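L protein (CAS virus, PDB 5MV0) carries at its N-terminus a cap-snatching domain of the PDDEXK nuclease clan, which probably cleaves capped host RNA to prime viral transcription. Local coordinates at residues N52-D56 and L57-H61; I14-I17 and L18-P22. One frame throughout, in Å; residues are numbered along the deposited sequence.

Contact 1. Residues N52-D56 and L57-H61; sequences NCCRD and LGIIH
Cys54, on the last turn of helix 34-57, is folded over by the chain that leaves that helix. Its CB packs against Ile59, with CB of Cys54 3.7 Å from O of Ile59 and 4.0 Å from CG1 of Ile59. The first torsion, with SG anti to the carbonyl carbon (chi1 -71°), places SG of Cys54 beside strand 60-61, 3.6 Å from CA of His61 and 3.9 Å from O of Ile60. The sulfur also approaches the imidazole obliquely, 4.8 Å from the His61 ring centroid to Cys54 SG. The ring has a polar partner of its own: NE2 of His61 is hydrogen-bonded to OE1 of Glu50, one helical turn before Cys54.

The backbone makes the bend possible. Gly58, with phi 69°, leaves the helical conformation and completes a Schellman motif: Ile59 N donates to Cys54 O at 3.0 Å in a fairly straight bond (163°), and Gly58 N reaches Arg55 O at 3.1 Å from above the carbonyl plane. Leu57 N turns back to Cys53 O, 3.0 Å away, while CG of Leu57 sits against the same Cys53 oxygen. The side chains of Cys53, Cys54, Leu57 and Ile59 all lie against Leu102 of strand 98-106, and the charged Arg55 and Asp56 pair with Glu21 and Arg149.

Carbonyls that have no further helical turn to serve are thus used by the departing chain: backbone bonds hold the exit, and the Cys54 side chain adds apolar and sulfur-aromatic contacts across it.

Contact 2. Residues I14-I17 and L18-P22; sequences ILEI and LSIEP
Leu18 and Ser19 share a first torsion: CG of Leu18 (chi1 -59°) and OG of Ser19 (chi1 -58°) each stand anti to the carbonyl carbon, which turns both back along the helix to the residue four places earlier. Leu18 meets Ile14, whose CG2 branch does the touching. The two chains run side by side in the same direction, and CD1 of Leu18 rests 4.0 Å from CG2 of Ile14. In the backbone between them Leu18 N donates to Ile14 O at 2.9 Å, nearly in line with the carbonyl.

Ser19 illustrates how a hydroxyl can be absorbed by a buried helix. Its OG donates to Leu15 O at 2.8 Å, while Ser19 N binds that oxygen from the opposite face of the carbonyl plane at 3.0 Å. One acceptor therefore satisfies both groups, and such a bond back to the carbonyl four residues earlier is a familiar way of satisfying a serine inside a helix. On another side of the helix Glu16 and Ile20 cross at a slant, CD1 of Ile20 touching CG of Glu16 at 4.0 Å; the extended Glu16 chain carries OE1 onward to the backbone N of Asp32 of the third subunit. Glu21 N still bonds Ile17 O at 2.9 Å, although Glu21 is where the backbone departs from helical angles.

This end of helix 4-20 is enclosed on several sides. Ile14 and Ile17 lie against Leu161 of helix 155-170; Ile17 and Leu18 reach Leu44 of helix 34-57. Leu15, Leu18 and Ser19 pack on Leu15 of the second subunit, so the helix packs at once on two helices of its own chain and on a neighbour.

In the fold
Contacts 2 and 1 lie at the C-terminal ends of two successive helices, 4-20 and 34-57, with centres about 18 Å apart. A salt bridge joins them directly: NH1 of Arg55 in contact 1 is 2.8 Å from OE2 of Glu21 in contact 2, and the same carboxylate oxygen accepts a bond from Asn152. The two helix ends face different surroundings. Contact 1 hands the chain to strand 60-61 at the edge of the sheet, where Ile60 pairs with Tyr90, and no other subunit touches it; contact 2 is buried among helices and neighbouring subunits. Both belong to the cap-snatching domain; the bridge links the end of helix 4-20 to the last turn of helix 34-57, which leads into the sheet.

Contact 1. Residues N52-D56 and L57-H61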
loop_
_atom_site.group_PDB
_atom_site.type_symbol
_atom_site.label_atom_id
_atom_site.label_comp_id
_atom_site.label_asym_id
_atom_site.label_seq_id
_atom_site.Cartn_x
_atom_site.Cartn_y
_atom_site.Cartn_z
ATOM N N ASN B 52 1.806 -9.493 -11.643
ATOM C CA ASN B 52 0.583 -9.621 -12.418
ATOM C C ASN B 52 0.629 -10.809 -13.373
ATOM O O ASN B 52 -0.413 -11.420 -13.641
ATOM C CB ASN B 52 0.314 -8.305 -13.124
ATOM C CG ASN B 52 -0.119 -7.227 -12.135
ATOM O OD1 ASN B 52 -0.900 -7.505 -11.224
ATOM N ND2 ASN B 52 0.402 -6.018 -12.286
ATOM N N CYS B 53 1.812 -11.171 -13.875
ATOM C CA CYS B 53 1.920 -12.423 -14.624
ATOM C C CYS B 53 1.561 -13.609 -13.740
ATOM O O CYS B 53 0.832 -14.513 -14.168
ATOM C CB CYS B 53 3.328 -12.588 -15.209
ATOM S SG CYS B 53 3.718 -11.463 -16.565
ATOM N N CYS B 54 2.029 -13.603 -12.485
ATOM C CA CYS B 54 1.689 -14.677 -11.557
ATOM C C CYS B 54 0.194 -14.731 -11.304
ATOM O O CYS B 54 -0.410 -15.807 -11.323
ATOM C CB CYS B 54 2.431 -14.501 -10.237
ATOM S SG CYS B 54 4.187 -14.834 -10.343
ATOM N N ARG B 55 -0.417 -13.571 -11.040
ATOM C CA ARG B 55 -1.859 -13.528 -10.839
ATOM C C ARG B 55 -2.610 -14.054 -12.055
ATOM O O ARG B 55 -3.572 -14.815 -11.910
ATOM C CB ARG B 55 -2.304 -12.103 -10.527
ATOM C CG ARG B 55 -1.685 -11.535 -9.273
ATOM C CD ARG B 55 -2.759 -11.001 -8.373
ATOM N NE ARG B 55 -2.236 -10.496 -7.112
ATOM C CZ ARG B 55 -2.326 -9.224 -6.750
ATOM N NH1 ARG B 55 -2.904 -8.362 -7.573
ATOM N NH2 ARG B 55 -1.850 -8.816 -5.577
ATOM N N ASP B 56 -2.205 -13.635 -13.258
ATOM C CA ASP B 56 -2.894 -14.063 -14.476
ATOM C C ASP B 56 -2.768 -15.565 -14.696
ATOM O O ASP B 56 -3.646 -16.176 -15.316
ATOM C CB ASP B 56 -2.344 -13.322 -15.695
ATOM C CG ASP B 56 -2.670 -11.840 -15.685
ATOM O OD1 ASP B 56 -3.593 -11.440 -14.951
ATOM O OD2 ASP B 56 -2.000 -11.075 -16.416
ATOM N N LEU B 57 -1.682 -16.168 -14.217
ATOM C CA LEU B 57 -1.450 -17.600 -14.331
ATOM C C LEU B 57 -1.923 -18.386 -13.114
ATOM O O LEU B 57 -1.884 -19.620 -13.142
ATOM C CB LEU B 57 0.040 -17.869 -14.563
ATOM C CG LEU B 57 0.651 -17.384 -15.876
ATOM C CD1 LEU B 57 2.181 -17.367 -15.773
ATOM C CD2 LEU B 57 0.203 -18.266 -17.040
ATOM N N GLY B 58 -2.356 -17.709 -12.053
ATOM C CA GLY B 58 -2.789 -18.395 -10.852
ATOM C C GLY B 58 -1.698 -19.098 -10.070
ATOM O O GLY B 58 -1.975 -20.103 -9.407
ATOM N N ILE B 59 -0.466 -18.589 -10.104
ATOM C CA ILE B 59 0.654 -19.223 -9.418
ATOM C C ILE B 59 1.203 -18.278 -8.349
ATOM O O ILE B 59 0.808 -17.120 -8.247
ATOM C CB ILE B 59 1.765 -19.639 -10.398
ATOM C CG1 ILE B 59 2.426 -18.406 -10.996
ATOM C CG2 ILE B 59 1.197 -20.507 -11.527
ATOM C CD1 ILE B 59 3.581 -18.745 -11.909
ATOM N N ILE B 60 2.137 -18.797 -7.561
ATOM C CA ILE B 60 2.727 -18.064 -6.442
ATOM C C ILE B 60 3.823 -17.142 -6.956
ATOM O O ILE B 60 4.717 -17.572 -7.688
ATOM C CB ILE B 60 3.285 -19.044 -5.399
ATOM C CG1 ILE B 60 2.158 -19.886 -4.796
ATOM C CG2 ILE B 60 4.079 -18.318 -4.314
ATOM C CD1 ILE B 60 2.671 -21.133 -4.120
ATOM N N HIS B 61 3.766 -15.873 -6.563
ATOM C CA HIS B 61 4.881 -14.960 -6.802
ATOM C C HIS B 61 5.994 -15.264 -5.808
ATOM O O HIS B 61 5.779 -15.219 -4.591
ATOM C CB HIS B 61 4.419 -13.515 -6.664
ATOM C CG HIS B 61 5.441 -12.500 -7.073
ATOM N ND1 HIS B 61 5.408 -11.196 -6.620
ATOM C CD2 HIS B 61 6.502 -12.581 -7.912
ATOM C CE1 HIS B 61 6.416 -10.524 -7.149
ATOM N NE2 HIS B 61 7.092 -11.338 -7.940
#

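Contact 2. Residues I14-I17 and L18-P22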
loop_
_atom_site.group_PDB
_atom_site.type_symbol
_atom_site.label_atom_id
_atom_site.label_comp_id
_atom_site.label_asym_id
_atom_site.label_seq_id
_atom_site.Cartn_x
_atom_site.Cartn_y
_atom_site.Cartn_z
ATOM N N ILE B 14 5.829 5.937 -5.835
ATOM C CA ILE B 14 6.074 4.636 -5.211
ATOM C C ILE B 14 5.126 4.423 -4.034
ATOM O O ILE B 14 4.543 3.339 -3.864
ATOM C CB ILE B 14 7.552 4.524 -4.787
ATOM C CG1 ILE B 14 8.466 4.506 -6.026
ATOM C CG2 ILE B 14 7.761 3.305 -3.934
ATOM C CD1 ILE B 14 9.958 4.452 -5.668
ATOM N N LEU B 15 4.944 5.456 -3.213
ATOM C CA LEU B 15 4.027 5.342 -2.082
ATOM C C LEU B 15 2.621 4.999 -2.549
ATOM O O LEU B 15 1.935 4.174 -1.925
ATOM C CB LEU B 15 4.012 6.642 -1.269
ATOM C CG LEU B 15 5.240 6.898 -0.377
ATOM C CD1 LEU B 15 5.307 8.354 0.091
ATOM C CD2 LEU B 15 5.236 5.979 0.824
ATOM N N GLU B 16 2.165 5.630 -3.633
ATOM C CA GLU B 16 0.814 5.353 -4.112
ATOM C C GLU B 16 0.698 3.930 -4.638
ATOM O O GLU B 16 -0.297 3.240 -4.375
ATOM C CB GLU B 16 0.402 6.353 -5.202
ATOM C CG GLU B 16 -1.051 6.155 -5.636
ATOM C CD GLU B 16 -1.574 7.211 -6.596
ATOM O OE1 GLU B 16 -2.816 7.352 -6.708
ATOM O OE2 GLU B 16 -0.755 7.895 -7.246
ATOM N N ILE B 17 1.693 3.484 -5.410
ATOM C CA ILE B 17 1.682 2.114 -5.930
ATOM C C ILE B 17 1.636 1.095 -4.804
ATOM O O ILE B 17 0.899 0.098 -4.873
ATOM C CB ILE B 17 2.909 1.877 -6.829
ATOM C CG1 ILE B 17 2.769 2.692 -8.120
ATOM C CG2 ILE B 17 3.052 0.382 -7.125
ATOM C CD1 ILE B 17 4.031 2.629 -8.996
ATOM N N LEU B 18 2.449 1.299 -3.769
ATOM C CA LEU B 18 2.461 0.353 -2.667
ATOM C C LEU B 18 1.187 0.426 -1.832
ATOM O O LEU B 18 0.877 -0.538 -1.126
ATOM C CB LEU B 18 3.701 0.580 -1.784
ATOM C CG LEU B 18 5.058 0.445 -2.511
ATOM C CD1 LEU B 18 6.222 0.558 -1.527
ATOM C CD2 LEU B 18 5.178 -0.834 -3.320
ATOM N N SER B 19 0.457 1.544 -1.881
ATOM C CA SER B 19 -0.860 1.595 -1.247
ATOM C C SER B 19 -1.877 0.774 -2.031
ATOM O O SER B 19 -2.750 0.117 -1.441
ATOM C CB SER B 19 -1.329 3.046 -1.132
ATOM O OG SER B 19 -0.401 3.844 -0.391
ATOM N N ILE B 20 -1.789 0.828 -3.363
ATOM C CA ILE B 20 -2.740 0.141 -4.237
ATOM C C ILE B 20 -2.513 -1.368 -4.216
ATOM O O ILE B 20 -3.472 -2.148 -4.241
ATOM C CB ILE B 20 -2.620 0.705 -5.664
ATOM C CG1 ILE B 20 -3.082 2.159 -5.713
ATOM C CG2 ILE B 20 -3.406 -0.158 -6.668
ATOM C CD1 ILE B 20 -2.782 2.865 -7.054
ATOM N N GLU B 21 -1.248 -1.806 -4.203
ATOM C CA GLU B 21 -0.879 -3.228 -4.209
ATOM C C GLU B 21 0.120 -3.482 -3.091
ATOM O O GLU B 21 1.333 -3.586 -3.335
ATOM C CB GLU B 21 -0.271 -3.659 -5.550
ATOM C CG GLU B 21 -1.274 -3.910 -6.657
ATOM C CD GLU B 21 -1.984 -5.262 -6.538
ATOM O OE1 GLU B 21 -1.837 -5.971 -5.506
ATOM O OE2 GLU B 21 -2.677 -5.617 -7.506
ATOM N N PRO B 22 -0.356 -3.591 -1.846
ATOM C CA PRO B 22 0.563 -3.676 -0.698
ATOM C C PRO B 22 1.366 -4.960 -0.614
ATOM O O PRO B 22 2.313 -5.010 0.184
ATOM C CB PRO B 22 -0.378 -3.537 0.515
ATOM C CG PRO B 22 -1.585 -2.837 -0.023
ATOM C CD PRO B 22 -1.750 -3.391 -1.421
#